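Transmembrane oligosaccharyl transferase, putative (Archaeoglobus fulgidus, PDB 3VGP) forms the C-terminal globular domain of a putative archaeal transmembrane oligosaccharyl transferase, a mixed alpha/beta domain with the core of the AglB family. Local coordinates at residues 84-89 with 159-164; 36-41 with 63-68; 91-96 with 153-158. The protein carries 1 engineered substitution. One frame throughout, in Å; residues are numbered along the deposited sequence.

Contact 1: residues 84-89 with 159-164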
ATOM      1  N   ARG A  84      12.588   1.235   1.817  1.00 20.05           N
ATOM      2  CA  ARG A  84      12.106   2.583   1.543  1.00 18.64           C
ATOM      3  C   ARG A  84      11.877   3.426   2.790  1.00 18.03           C
ATOM      4  O   ARG A  84      11.629   4.626   2.683  1.00 19.50           O
ATOM      5  CB  ARG A  84      10.807   2.532   0.733  1.00 16.42           C
ATOM      6  CG  ARG A  84      10.891   1.727  -0.550  1.00 19.26           C
ATOM      7  CD  ARG A  84      11.951   2.260  -1.503  1.00 21.51           C
ATOM      8  NE  ARG A  84      11.929   1.492  -2.746  1.00 21.64           N
ATOM      9  CZ  ARG A  84      12.874   1.526  -3.677  1.00 27.43           C
ATOM     10  NH1 ARG A  84      13.943   2.300  -3.523  1.00 26.83           N
ATOM     11  NH2 ARG A  84      12.752   0.773  -4.765  1.00 25.82           N
ATOM     12  N   GLY A  85      11.946   2.803   3.966  1.00 17.31           N
ATOM     13  CA  GLY A  85      11.738   3.535   5.206  1.00 17.85           C
ATOM     14  C   GLY A  85      10.292   3.938   5.448  1.00 18.28           C
ATOM     15  O   GLY A  85      10.005   4.862   6.214  1.00 19.32           O
ATOM     16  N   VAL A  86       9.377   3.232   4.798  1.00 17.33           N
ATOM     17  CA  VAL A  86       7.948   3.490   4.922  1.00 17.28           C
ATOM     18  C   VAL A  86       7.457   3.319   6.355  1.00 16.34           C
ATOM     19  O   VAL A  86       7.848   2.379   7.043  1.00 16.99           O
ATOM     20  CB  VAL A  86       7.149   2.533   3.998  1.00 20.22           C
ATOM     21  CG1 VAL A  86       5.693   2.468   4.427  1.00 24.44           C
ATOM     22  CG2 VAL A  86       7.258   3.009   2.558  1.00 22.27           C
ATOM     23  N   ARG A  87       6.609   4.245   6.798  1.00 16.90           N
ATOM     24  CA  ARG A  87       6.038   4.178   8.140  1.00 16.03           C
ATOM     25  C   ARG A  87       4.619   3.636   8.064  1.00 17.65           C
ATOM     26  O   ARG A  87       4.179   2.896   8.946  1.00 15.79           O
ATOM     27  CB  ARG A  87       5.999   5.559   8.790  1.00 18.12           C
ATOM     28  CG  ARG A  87       5.304   5.552  10.141  1.00 17.28           C
ATOM     29  CD  ARG A  87       5.339   6.913  10.810  1.00 20.96           C
ATOM     30  NE  ARG A  87       4.691   6.877  12.118  1.00 21.97           N
ATOM     31  CZ  ARG A  87       4.528   7.938  12.900  1.00 23.22           C
ATOM     32  NH1 ARG A  87       3.921   7.807  14.071  1.00 21.56           N
ATOM     33  NH2 ARG A  87       4.971   9.129  12.510  1.00 24.45           N
ATOM     34  N   TYR A  88       3.911   4.009   7.002  1.00 15.44           N
ATOM     35  CA  TYR A  88       2.533   3.572   6.817  1.00 14.46           C
ATOM     36  C   TYR A  88       2.274   2.833   5.518  1.00 14.12           C
ATOM     37  O   TYR A  88       2.820   3.169   4.464  1.00 14.77           O
ATOM     38  CB  TYR A  88       1.587   4.772   6.863  1.00 14.38           C
ATOM     39  CG  TYR A  88       1.573   5.515   8.179  1.00 13.98           C
ATOM     40  CD1 TYR A  88       1.185   4.877   9.354  1.00 13.36           C
ATOM     41  CD2 TYR A  88       1.934   6.859   8.244  1.00 17.67           C
ATOM     42  CE1 TYR A  88       1.155   5.563  10.568  1.00 15.50           C
ATOM     43  CE2 TYR A  88       1.910   7.556   9.455  1.00 17.52           C
ATOM     44  CZ  TYR A  88       1.519   6.897  10.610  1.00 17.12           C
ATOM     45  OH  TYR A  88       1.491   7.568  11.814  1.00 19.06           O
ATOM     46  N   VAL A  89       1.424   1.816   5.615  1.00 15.27           N
ATOM     47  CA  VAL A  89       0.988   1.035   4.468  1.00 14.13           C
ATOM     48  C   VAL A  89      -0.532   1.183   4.502  1.00 15.50           C
ATOM     49  O   VAL A  89      -1.153   1.005   5.551  1.00 17.09           O
ATOM     50  CB  VAL A  89       1.361  -0.457   4.604  1.00 15.85           C
ATOM     51  CG1 VAL A  89       0.737  -1.242   3.464  1.00 16.78           C
ATOM     52  CG2 VAL A  89       2.876  -0.620   4.568  1.00 18.26           C
ATOM     53  N   PHE A 159      -1.967   0.940   8.234  1.00 13.95           N
ATOM     54  CA  PHE A 159      -1.129   0.055   9.033  1.00 13.84           C
ATOM     55  C   PHE A 159       0.207   0.733   9.285  1.00 16.02           C
ATOM     56  O   PHE A 159       0.762   1.370   8.394  1.00 15.55           O
ATOM     57  CB  PHE A 159      -0.883  -1.256   8.284  1.00 14.20           C
ATOM     58  CG  PHE A 159      -2.128  -2.066   8.047  1.00 12.55           C
ATOM     59  CD1 PHE A 159      -2.532  -3.027   8.964  1.00 14.62           C
ATOM     60  CD2 PHE A 159      -2.899  -1.858   6.908  1.00 14.68           C
ATOM     61  CE1 PHE A 159      -3.682  -3.775   8.754  1.00 15.31           C
ATOM     62  CE2 PHE A 159      -4.055  -2.598   6.686  1.00 15.27           C
ATOM     63  CZ  PHE A 159      -4.448  -3.558   7.608  1.00 15.29           C
ATOM     64  N   GLU A 160       0.719   0.607  10.502  1.00 14.51           N
ATOM     65  CA  GLU A 160       2.014   1.188  10.811  1.00 15.21           C
ATOM     66  C   GLU A 160       3.038   0.065  10.800  1.00 16.47           C
ATOM     67  O   GLU A 160       2.776  -1.041  11.281  1.00 16.55           O
ATOM     68  CB  GLU A 160       1.989   1.871  12.183  1.00 18.11           C
ATOM     69  CG  GLU A 160       3.304   2.542  12.562  1.00 22.21           C
ATOM     70  CD  GLU A 160       3.162   3.469  13.758  1.00 25.46           C
ATOM     71  OE1 GLU A 160       2.502   3.072  14.742  1.00 25.95           O
ATOM     72  OE2 GLU A 160       3.714   4.590  13.720  1.00 27.17           O
ATOM     73  N   VAL A 161       4.198   0.340  10.221  1.00 14.32           N
ATOM     74  CA  VAL A 161       5.264  -0.646  10.172  1.00 16.53           C
ATOM     75  C   VAL A 161       5.922  -0.675  11.550  1.00 17.20           C
ATOM     76  O   VAL A 161       6.378   0.353  12.047  1.00 18.50           O
ATOM     77  CB  VAL A 161       6.308  -0.261   9.113  1.00 16.75           C
ATOM     78  CG1 VAL A 161       7.429  -1.286   9.088  1.00 16.96           C
ATOM     79  CG2 VAL A 161       5.639  -0.176   7.756  1.00 16.33           C
ATOM     80  N   VAL A 162       5.959  -1.851  12.163  1.00 16.99           N
ATOM     81  CA  VAL A 162       6.548  -2.006  13.487  1.00 18.79           C
ATOM     82  C   VAL A 162       8.066  -2.025  13.389  1.00 20.36           C
ATOM     83  O   VAL A 162       8.645  -2.929  12.789  1.00 19.97           O
ATOM     84  CB  VAL A 162       6.072  -3.315  14.152  1.00 19.24           C
ATOM     85  CG1 VAL A 162       6.663  -3.442  15.544  1.00 22.33           C
ATOM     86  CG2 VAL A 162       4.557  -3.336  14.217  1.00 18.55           C
ATOM     87  N   GLY A 163       8.703  -1.020  13.980  1.00 21.44           N
ATOM     88  CA  GLY A 163      10.150  -0.949  13.946  1.00 22.82           C
ATOM     89  C   GLY A 163      10.678  -0.005  12.886  1.00 24.57           C
ATOM     90  O   GLY A 163      11.869  -0.018  12.585  1.00 25.34           O
ATOM     91  N   SER A 164       9.802   0.821  12.320  1.00 23.36           N
ATOM     92  CA  SER A 164      10.219   1.770  11.296  1.00 24.12           C
ATOM     93  C   SER A 164      10.846   3.017  11.912  1.00 25.94           C
ATOM     94  O   SER A 164      11.243   3.914  11.140  1.00 26.66           O
ATOM     95  CB  SER A 164       9.028   2.164  10.421  1.00 24.00           C
ATOM     96  OG  SER A 164       7.976   2.705  11.197  1.00 23.66           O
ATOM     97  OXT SER A 164      10.941   3.081  13.156  1.00 23.84           O
TER
HETATM   98  O   HOH W   1      11.766   4.173   8.620  1.00 39.44           O
HETATM   99  O   HOH W   2       1.007   6.119  13.903  1.00 32.24           O

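Contact 2: residues 36-41 with 63-68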
HETATM    1  N   MSE A  36       3.150   3.930   1.764  1.00 16.68           N
HETATM    2  CA  MSE A  36       3.075   2.983   0.665  1.00 19.32           C
HETATM    3  C   MSE A  36       1.617   2.669   0.388  1.00 20.13           C
HETATM    4  O   MSE A  36       0.914   2.133   1.247  1.00 18.06           O
HETATM    5  CB  MSE A  36       3.798   1.686   0.989  1.00 23.99           C
HETATM    6  CG  MSE A  36       3.591   0.659  -0.100  1.00 29.75           C
HETATM    7 SE   MSE A  36       4.526  -0.935   0.287  1.00 46.33          SE
HETATM    8  CE  MSE A  36       6.270  -0.368  -0.239  1.00 32.55           C
ATOM      9  N   SER A  37       1.166   2.998  -0.816  1.00 20.32           N
ATOM     10  CA  SER A  37      -0.218   2.756  -1.195  1.00 21.62           C
ATOM     11  C   SER A  37      -0.278   2.544  -2.701  1.00 22.71           C
ATOM     12  O   SER A  37       0.715   2.761  -3.402  1.00 20.90           O
ATOM     13  CB  SER A  37      -1.079   3.962  -0.802  1.00 25.12           C
ATOM     14  OG  SER A  37      -2.463   3.685  -0.942  1.00 33.58           O
ATOM     15  N   TRP A  38      -1.438   2.113  -3.191  1.00 21.31           N
ATOM     16  CA  TRP A  38      -1.628   1.885  -4.614  1.00 22.24           C
ATOM     17  C   TRP A  38      -2.226   3.159  -5.181  1.00 23.35           C
ATOM     18  O   TRP A  38      -3.403   3.454  -4.977  1.00 23.86           O
ATOM     19  CB  TRP A  38      -2.575   0.713  -4.859  1.00 21.31           C
ATOM     20  CG  TRP A  38      -2.669   0.340  -6.308  1.00 22.04           C
ATOM     21  CD1 TRP A  38      -3.778   0.408  -7.105  1.00 21.05           C
ATOM     22  CD2 TRP A  38      -1.612  -0.155  -7.133  1.00 21.69           C
ATOM     23  NE1 TRP A  38      -3.476  -0.014  -8.375  1.00 20.68           N
ATOM     24  CE2 TRP A  38      -2.154  -0.366  -8.422  1.00 22.42           C
ATOM     25  CE3 TRP A  38      -0.260  -0.441  -6.912  1.00 22.14           C
ATOM     26  CZ2 TRP A  38      -1.387  -0.849  -9.485  1.00 23.76           C
ATOM     27  CZ3 TRP A  38       0.502  -0.922  -7.970  1.00 23.16           C
ATOM     28  CH2 TRP A  38      -0.065  -1.120  -9.239  1.00 24.66           C
ATOM     29  N   TRP A  39      -1.401   3.906  -5.902  1.00 24.94           N
ATOM     30  CA  TRP A  39      -1.820   5.175  -6.466  1.00 25.45           C
ATOM     31  C   TRP A  39      -2.229   5.180  -7.922  1.00 24.99           C
ATOM     32  O   TRP A  39      -1.759   4.377  -8.724  1.00 24.97           O
ATOM     33  CB  TRP A  39      -0.701   6.211  -6.334  1.00 26.80           C
ATOM     34  CG  TRP A  39      -0.422   6.677  -4.954  1.00 27.78           C
ATOM     35  CD1 TRP A  39       0.465   6.141  -4.067  1.00 26.58           C
ATOM     36  CD2 TRP A  39      -1.021   7.798  -4.300  1.00 28.73           C
ATOM     37  NE1 TRP A  39       0.457   6.863  -2.898  1.00 28.93           N
ATOM     38  CE2 TRP A  39      -0.448   7.885  -3.015  1.00 29.24           C
ATOM     39  CE3 TRP A  39      -1.991   8.739  -4.678  1.00 30.89           C
ATOM     40  CZ2 TRP A  39      -0.811   8.879  -2.100  1.00 31.06           C
ATOM     41  CZ3 TRP A  39      -2.352   9.727  -3.767  1.00 30.55           C
ATOM     42  CH2 TRP A  39      -1.762   9.788  -2.495  1.00 31.55           C
ATOM     43  N   ASP A  40      -3.114   6.119  -8.233  1.00 26.84           N
ATOM     44  CA  ASP A  40      -3.550   6.376  -9.592  1.00 28.05           C
ATOM     45  C   ASP A  40      -2.700   7.611  -9.868  1.00 26.04           C
ATOM     46  O   ASP A  40      -2.613   8.503  -9.020  1.00 26.39           O
ATOM     47  CB  ASP A  40      -5.033   6.739  -9.643  1.00 30.98           C
ATOM     48  CG  ASP A  40      -5.423   7.408 -10.950  1.00 34.15           C
ATOM     49  OD1 ASP A  40      -5.062   8.588 -11.144  1.00 36.54           O
ATOM     50  OD2 ASP A  40      -6.081   6.756 -11.789  1.00 36.40           O
ATOM     51  N   TYR A  41      -2.055   7.658 -11.024  1.00 26.50           N
ATOM     52  CA  TYR A  41      -1.196   8.785 -11.356  1.00 26.39           C
ATOM     53  C   TYR A  41      -1.832  10.151 -11.107  1.00 27.29           C
ATOM     54  O   TYR A  41      -1.205  11.036 -10.525  1.00 25.66           O
ATOM     55  CB  TYR A  41      -0.742   8.677 -12.812  1.00 27.90           C
ATOM     56  CG  TYR A  41       0.243   9.745 -13.206  1.00 27.98           C
ATOM     57  CD1 TYR A  41      -0.191  10.974 -13.699  1.00 30.81           C
ATOM     58  CD2 TYR A  41       1.614   9.538 -13.059  1.00 29.72           C
ATOM     59  CE1 TYR A  41       0.718  11.974 -14.035  1.00 30.94           C
ATOM     60  CE2 TYR A  41       2.527  10.527 -13.390  1.00 29.31           C
ATOM     61  CZ  TYR A  41       2.073  11.741 -13.877  1.00 30.90           C
ATOM     62  OH  TYR A  41       2.976  12.723 -14.210  1.00 32.97           O
ATOM     63  N   VAL A  63       5.652  -0.256  -8.557  1.00 18.11           N
ATOM     64  CA  VAL A  63       6.291  -1.561  -8.513  1.00 18.70           C
ATOM     65  C   VAL A  63       6.540  -1.947  -7.063  1.00 16.19           C
ATOM     66  O   VAL A  63       6.334  -3.097  -6.687  1.00 16.82           O
ATOM     67  CB  VAL A  63       7.620  -1.563  -9.285  1.00 19.72           C
ATOM     68  CG1 VAL A  63       8.342  -2.884  -9.073  1.00 23.57           C
ATOM     69  CG2 VAL A  63       7.344  -1.348 -10.769  1.00 21.64           C
ATOM     70  N   ASP A  64       6.982  -0.988  -6.251  1.00 16.60           N
ATOM     71  CA  ASP A  64       7.220  -1.259  -4.832  1.00 16.24           C
ATOM     72  C   ASP A  64       5.937  -1.788  -4.193  1.00 15.44           C
ATOM     73  O   ASP A  64       5.936  -2.823  -3.531  1.00 16.37           O
ATOM     74  CB  ASP A  64       7.612   0.010  -4.062  1.00 16.66           C
ATOM     75  CG  ASP A  64       9.031   0.473  -4.339  1.00 20.07           C
ATOM     76  OD1 ASP A  64       9.828  -0.292  -4.913  1.00 20.13           O
ATOM     77  OD2 ASP A  64       9.346   1.621  -3.950  1.00 22.10           O
ATOM     78  N   ALA A  65       4.848  -1.054  -4.377  1.00 15.09           N
ATOM     79  CA  ALA A  65       3.576  -1.446  -3.784  1.00 13.39           C
ATOM     80  C   ALA A  65       3.063  -2.786  -4.297  1.00 14.70           C
ATOM     81  O   ALA A  65       2.559  -3.596  -3.524  1.00 15.31           O
ATOM     82  CB  ALA A  65       2.531  -0.352  -4.011  1.00 13.19           C
ATOM     83  N   ALA A  66       3.196  -3.025  -5.596  1.00 15.12           N
ATOM     84  CA  ALA A  66       2.732  -4.282  -6.170  1.00 15.30           C
ATOM     85  C   ALA A  66       3.541  -5.469  -5.634  1.00 16.21           C
ATOM     86  O   ALA A  66       2.976  -6.499  -5.268  1.00 16.82           O
ATOM     87  CB  ALA A  66       2.813  -4.222  -7.697  1.00 14.71           C
ATOM     88  N   LYS A  67       4.862  -5.331  -5.583  1.00 14.98           N
ATOM     89  CA  LYS A  67       5.702  -6.410  -5.074  1.00 17.02           C
ATOM     90  C   LYS A  67       5.389  -6.669  -3.605  1.00 16.06           C
ATOM     91  O   LYS A  67       5.392  -7.811  -3.141  1.00 17.84           O
ATOM     92  CB  LYS A  67       7.182  -6.044  -5.222  1.00 18.33           C
ATOM     93  CG  LYS A  67       7.689  -6.005  -6.659  1.00 21.93           C
ATOM     94  CD  LYS A  67       7.775  -7.395  -7.274  1.00 27.49           C
ATOM     95  CE  LYS A  67       8.443  -7.340  -8.644  1.00 28.71           C
ATOM     96  NZ  LYS A  67       8.531  -8.681  -9.293  1.00 30.81           N
ATOM     97  N   PHE A  68       5.121  -5.596  -2.875  1.00 15.74           N
ATOM     98  CA  PHE A  68       4.811  -5.691  -1.455  1.00 16.44           C
ATOM     99  C   PHE A  68       3.472  -6.388  -1.237  1.00 15.88           C
ATOM    100  O   PHE A  68       3.382  -7.354  -0.480  1.00 17.29           O
ATOM    101  CB  PHE A  68       4.767  -4.284  -0.847  1.00 16.05           C
ATOM    102  CG  PHE A  68       4.328  -4.249   0.592  1.00 17.25           C
ATOM    103  CD1 PHE A  68       5.258  -4.298   1.622  1.00 16.91           C
ATOM    104  CD2 PHE A  68       2.978  -4.165   0.912  1.00 17.61           C
ATOM    105  CE1 PHE A  68       4.849  -4.262   2.950  1.00 19.31           C
ATOM    106  CE2 PHE A  68       2.560  -4.131   2.237  1.00 19.28           C
ATOM    107  CZ  PHE A  68       3.500  -4.179   3.258  1.00 16.61           C
TER

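Contact 3: residues 91-96 with 153-158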
ATOM      1  N   THR A  91      -4.383   0.187   2.814  1.00 15.25           N
ATOM      2  CA  THR A  91      -5.169  -0.722   1.984  1.00 15.80           C
ATOM      3  C   THR A  91      -6.609  -0.217   1.906  1.00 17.18           C
ATOM      4  O   THR A  91      -6.978   0.735   2.589  1.00 17.19           O
ATOM      5  CB  THR A  91      -5.171  -2.169   2.549  1.00 15.78           C
ATOM      6  OG1 THR A  91      -5.832  -2.200   3.823  1.00 16.89           O
ATOM      7  CG2 THR A  91      -3.735  -2.675   2.719  1.00 17.10           C
ATOM      8  N   ALA A  92      -7.410  -0.846   1.051  1.00 16.22           N
ATOM      9  CA  ALA A  92      -8.816  -0.478   0.884  1.00 16.83           C
ATOM     10  C   ALA A  92      -9.493  -1.627   0.152  1.00 16.63           C
ATOM     11  O   ALA A  92      -8.821  -2.440  -0.482  1.00 16.32           O
ATOM     12  CB  ALA A  92      -8.940   0.811   0.075  1.00 16.90           C
ATOM     13  N   ASP A  93     -10.819  -1.703   0.221  1.00 15.08           N
ATOM     14  CA  ASP A  93     -11.512  -2.802  -0.449  1.00 17.27           C
ATOM     15  C   ASP A  93     -11.174  -2.871  -1.932  1.00 16.11           C
ATOM     16  O   ASP A  93     -11.034  -3.963  -2.492  1.00 16.67           O
ATOM     17  CB  ASP A  93     -13.036  -2.672  -0.308  1.00 19.50           C
ATOM     18  CG  ASP A  93     -13.530  -2.973   1.092  1.00 22.76           C
ATOM     19  OD1 ASP A  93     -12.791  -3.612   1.870  1.00 23.91           O
ATOM     20  OD2 ASP A  93     -14.680  -2.584   1.407  1.00 23.35           O
ATOM     21  N   GLU A  94     -11.029  -1.710  -2.561  1.00 18.50           N
ATOM     22  CA  GLU A  94     -10.744  -1.641  -3.996  1.00 19.31           C
ATOM     23  C   GLU A  94      -9.538  -2.432  -4.499  1.00 20.89           C
ATOM     24  O   GLU A  94      -9.532  -2.868  -5.646  1.00 20.01           O
ATOM     25  CB  GLU A  94     -10.599  -0.181  -4.447  1.00 22.72           C
ATOM     26  CG  GLU A  94      -9.412   0.554  -3.834  1.00 27.37           C
ATOM     27  CD  GLU A  94      -9.184   1.923  -4.452  1.00 30.66           C
ATOM     28  OE1 GLU A  94      -8.230   2.615  -4.031  1.00 30.08           O
ATOM     29  OE2 GLU A  94      -9.955   2.305  -5.363  1.00 29.24           O
ATOM     30  N   ILE A  95      -8.507  -2.609  -3.676  1.00 21.09           N
ATOM     31  CA  ILE A  95      -7.346  -3.358  -4.150  1.00 18.89           C
ATOM     32  C   ILE A  95      -7.385  -4.833  -3.777  1.00 19.95           C
ATOM     33  O   ILE A  95      -6.411  -5.564  -3.983  1.00 20.50           O
ATOM     34  CB  ILE A  95      -6.003  -2.725  -3.663  1.00 18.03           C
ATOM     35  CG1 ILE A  95      -5.900  -2.755  -2.136  1.00 16.92           C
ATOM     36  CG2 ILE A  95      -5.913  -1.292  -4.144  1.00 19.66           C
ATOM     37  CD1 ILE A  95      -4.522  -2.332  -1.634  1.00 16.08           C
ATOM     38  N   THR A  96      -8.522  -5.274  -3.244  1.00 19.83           N
ATOM     39  CA  THR A  96      -8.692  -6.668  -2.849  1.00 20.47           C
ATOM     40  C   THR A  96      -9.670  -7.348  -3.800  1.00 19.75           C
ATOM     41  O   THR A  96     -10.224  -6.709  -4.695  1.00 21.92           O
ATOM     42  CB  THR A  96      -9.258  -6.785  -1.426  1.00 20.39           C
ATOM     43  OG1 THR A  96     -10.664  -6.498  -1.437  1.00 20.70           O
ATOM     44  CG2 THR A  96      -8.548  -5.796  -0.498  1.00 20.30           C
ATOM     45  N   PHE A 153     -10.707   4.559   7.971  1.00 23.50           N
ATOM     46  CA  PHE A 153     -11.602   5.597   7.473  1.00 23.24           C
ATOM     47  C   PHE A 153     -12.443   4.895   6.421  1.00 23.43           C
ATOM     48  O   PHE A 153     -12.036   4.778   5.269  1.00 23.56           O
ATOM     49  CB  PHE A 153     -10.790   6.733   6.844  1.00 24.03           C
ATOM     50  CG  PHE A 153      -9.955   7.497   7.834  1.00 24.60           C
ATOM     51  CD1 PHE A 153     -10.512   8.520   8.595  1.00 26.96           C
ATOM     52  CD2 PHE A 153      -8.613   7.179   8.021  1.00 24.15           C
ATOM     53  CE1 PHE A 153      -9.746   9.216   9.533  1.00 27.62           C
ATOM     54  CE2 PHE A 153      -7.837   7.867   8.957  1.00 25.05           C
ATOM     55  CZ  PHE A 153      -8.406   8.887   9.712  1.00 26.44           C
ATOM     56  N   GLY A 154     -13.618   4.418   6.823  1.00 24.02           N
ATOM     57  CA  GLY A 154     -14.451   3.683   5.892  1.00 23.92           C
ATOM     58  C   GLY A 154     -13.762   2.339   5.747  1.00 22.97           C
ATOM     59  O   GLY A 154     -13.517   1.662   6.747  1.00 23.86           O
ATOM     60  N   ASP A 155     -13.424   1.945   4.523  1.00 22.10           N
ATOM     61  CA  ASP A 155     -12.732   0.677   4.329  1.00 21.30           C
ATOM     62  C   ASP A 155     -11.251   0.909   4.050  1.00 21.53           C
ATOM     63  O   ASP A 155     -10.520  -0.020   3.710  1.00 20.33           O
ATOM     64  CB  ASP A 155     -13.359  -0.138   3.195  1.00 23.60           C
ATOM     65  CG  ASP A 155     -13.435   0.626   1.895  1.00 25.47           C
ATOM     66  OD1 ASP A 155     -14.299   1.519   1.783  1.00 28.42           O
ATOM     67  OD2 ASP A 155     -12.629   0.337   0.985  1.00 24.74           O
ATOM     68  N   VAL A 156     -10.816   2.158   4.190  1.00 19.11           N
ATOM     69  CA  VAL A 156      -9.411   2.497   3.995  1.00 18.70           C
ATOM     70  C   VAL A 156      -8.735   2.183   5.329  1.00 19.02           C
ATOM     71  O   VAL A 156      -9.096   2.754   6.359  1.00 21.34           O
ATOM     72  CB  VAL A 156      -9.223   3.997   3.668  1.00 17.44           C
ATOM     73  CG1 VAL A 156      -7.748   4.301   3.436  1.00 19.07           C
ATOM     74  CG2 VAL A 156     -10.027   4.369   2.438  1.00 18.41           C
ATOM     75  N   LYS A 157      -7.767   1.271   5.310  1.00 17.60           N
ATOM     76  CA  LYS A 157      -7.073   0.879   6.533  1.00 17.38           C
ATOM     77  C   LYS A 157      -5.620   1.337   6.525  1.00 17.78           C
ATOM     78  O   LYS A 157      -4.911   1.147   5.540  1.00 17.95           O
ATOM     79  CB  LYS A 157      -7.125  -0.643   6.708  1.00 16.74           C
ATOM     80  CG  LYS A 157      -8.534  -1.211   6.779  1.00 14.98           C
ATOM     81  CD  LYS A 157      -8.527  -2.707   7.040  1.00 17.63           C
ATOM     82  CE  LYS A 157      -9.953  -3.258   7.045  1.00 21.08           C
ATOM     83  NZ  LYS A 157     -10.010  -4.707   7.363  1.00 23.03           N
ATOM     84  N   ILE A 158      -5.188   1.943   7.628  1.00 14.79           N
ATOM     85  CA  ILE A 158      -3.815   2.422   7.754  1.00 16.60           C
ATOM     86  C   ILE A 158      -3.054   1.525   8.721  1.00 15.60           C
ATOM     87  O   ILE A 158      -3.452   1.360   9.873  1.00 14.60           O
ATOM     88  CB  ILE A 158      -3.770   3.881   8.270  1.00 15.74           C
ATOM     89  CG1 ILE A 158      -4.485   4.803   7.277  1.00 16.51           C
ATOM     90  CG2 ILE A 158      -2.320   4.335   8.439  1.00 18.09           C
ATOM     91  CD1 ILE A 158      -4.558   6.243   7.725  1.00 14.97           C
TER
HETATM   92  O   HOH W   3     -12.294   0.744  -1.673  1.00 20.04           O

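Contact 1: residues 84-89 with 159-164
Backbone hydrogen bonds set the antiparallel pairing. Val-89 and Phe-159 form a hydrogen-bonded pair: Val-89 N donates to Phe-159 O (2.9 Å), and Phe-159 N returns a bond to Val-89 O (2.8 Å). Val-161 N extends the pairing to Arg-87 O at 2.9 Å, from above the carbonyl plane. Tyr-88 and Glu-160, the intervening non-hydrogen-bonded pair, place their side chains on one face.

The charged contact lies on that face. With CG anti to the backbone N, extended Arg-87 runs alongside Glu-160 and grips OE2 side-on: NE meets its anti lone pair at 3.0 Å, NH1 comes within 3.2 Å of the same OE2, and the two planar groups are only 12° apart. Tyr-88 lies beneath, its ring centre under Arg-87 CG; its OH bonds to Ser-18 and to a water weakly linked to Glu-160 OE2.

Apolar contacts are looser, with Val-161 CG2 at 4.2 Å from Val-89 CG2. A type II turn follows from Val-161 to Ser-164; its backbone bond is weak, and Ser-164 OG also donates to Val-161 O.

Helix 6-20 covers the Tyr-88 face and helix 58-69 packs on Val-89, while strands 35-36 and 147-153 flank this central pair.

Contact 2: residues 36-41 with 63-68
Met-36, a selenomethionine, makes the largest share of this contact, and its chain can be followed atom by atom into helix 58-69. CB leaves the backbone toward the helix. CG stands anti to the backbone N (chi1 174°) and lies 4.2 Å from Ala-65 CB, a methyl group that faces it from the helix. The next torsion is also extended, so the selenium is carried straight on until it lies over one face of the Phe-68 ring. SE is 3.7 Å from the ring centroid, and the line joining them is 27° off the ring normal, which makes this a Met-aromatic contact on the face. The offset runs to the rim nearest the helix: SE is just 3.3 Å from Phe-68 CG, a tight approach, and also touches Phe-68 CB. A bend at chi3 (-79°) then turns the terminal methyl aside, and CE ends 4.1 Å from Asp-64 CB, where the two side chains cross at about a right angle. The carboxylate beyond is held elsewhere, by Tyr-33 and Arg-84.

Further along 36-41 the packing is lighter. Ser-37 offers its carbonyl, O lying 3.7 Å from Ala-65 CB. Trp-38, whose CG is anti to its backbone N, brings the benzene part of the indole to the helix: CE3 meets Ala-65 CB at 4.0 Å, with that methyl near the ring plane at its edge, and CZ3 is 4.0 Å from Ala-66 CB. Ala-65 CB is therefore shared by three successive residues. Trp-38 opens the WWDYG motif of this family, which the buried, apolar contact thus abuts.

It joins the end of edge strand 35-36 and its following loop to helix 58-69, with helix 74-84 touching Met-36 and Phe-68, and helix 105-111 touching Trp-38 and Ala-66.

Contact 3: residues 91-96 with 153-158
Close packing begins at the antiparallel hydrogen-bonded pair Thr-91 and Lys-157. Thr-91 N donates to Lys-157 O at 2.9 Å in the carbonyl plane; the return bond from Lys-157 N to Thr-91 O, also 2.9 Å, arrives 40° above the plane, so the second link is skewed. Thr-91 OG1, in the crowded position between backbone N and carbonyl carbon, rests 3.5 Å from Lys-157 CB and is hydrogen-bonded to His-137. The lysine chain then runs extended away from this strand, and NZ bonds to His-137 O and Asn-140.

The other tight point is polar. Asp-155 also holds CG in the crowded position (chi1 55°), which brings OD2 to Asp-93 N at 2.8 Å through its anti lone pair. The two carboxylates cross obliquely, their planes 19° apart, with Asp-93 OD2 only 3.6 Å from Asp-155 OD2. Such like charges would probably raise the proton affinity of the pair, though Asp-93 OD1 is hydrogen-bonded to His-137 NE2 and Asp-155 OD2 receives donors of its own.

Toward solvent the contact loosens. Glu-94 N reaches Asp-155 through a water rather than directly: the water accepts from Glu-94 N at 2.9 Å and donates to Asp-155 OD2 at 2.7 Å. That oxygen thus serves two consecutive amides where the 3-10 segment 93-95 begins, and exposed Gly-154 belongs to the type II' turn that presents Asp-155.

The contact sits where strand 88-91 ends beside strand 156-161, with helix 132-138 against Thr-91, strand 147-153 flanking Lys-157, and helix 6-20 touching Ala-92 and Ile-158.

Overall arrangement
Contacts 1 and 3 lie on one mixed sheet, about 17 Å apart between centres, at the two ends of the pairing of strands 88-91 and 156-161; contact 2, about 14 Å from each, attaches helix 58-69 beside edge strand 35-36. Along the chain contact 2 closes first, and the span bracketed by contact 1 then encloses contact 3. They meet directly: Tyr-88 O lies 2.8 Å from Met-36 N, a probable hydrogen bond, Phe-159 CE2 packs 3.4 Å from Thr-91 OG1, and Trp-38 CB lies 4.0 Å from Ile-95 CG2. The last strand, 156-161, is thereby joined to strand 88-91 from the earlier part of the chain.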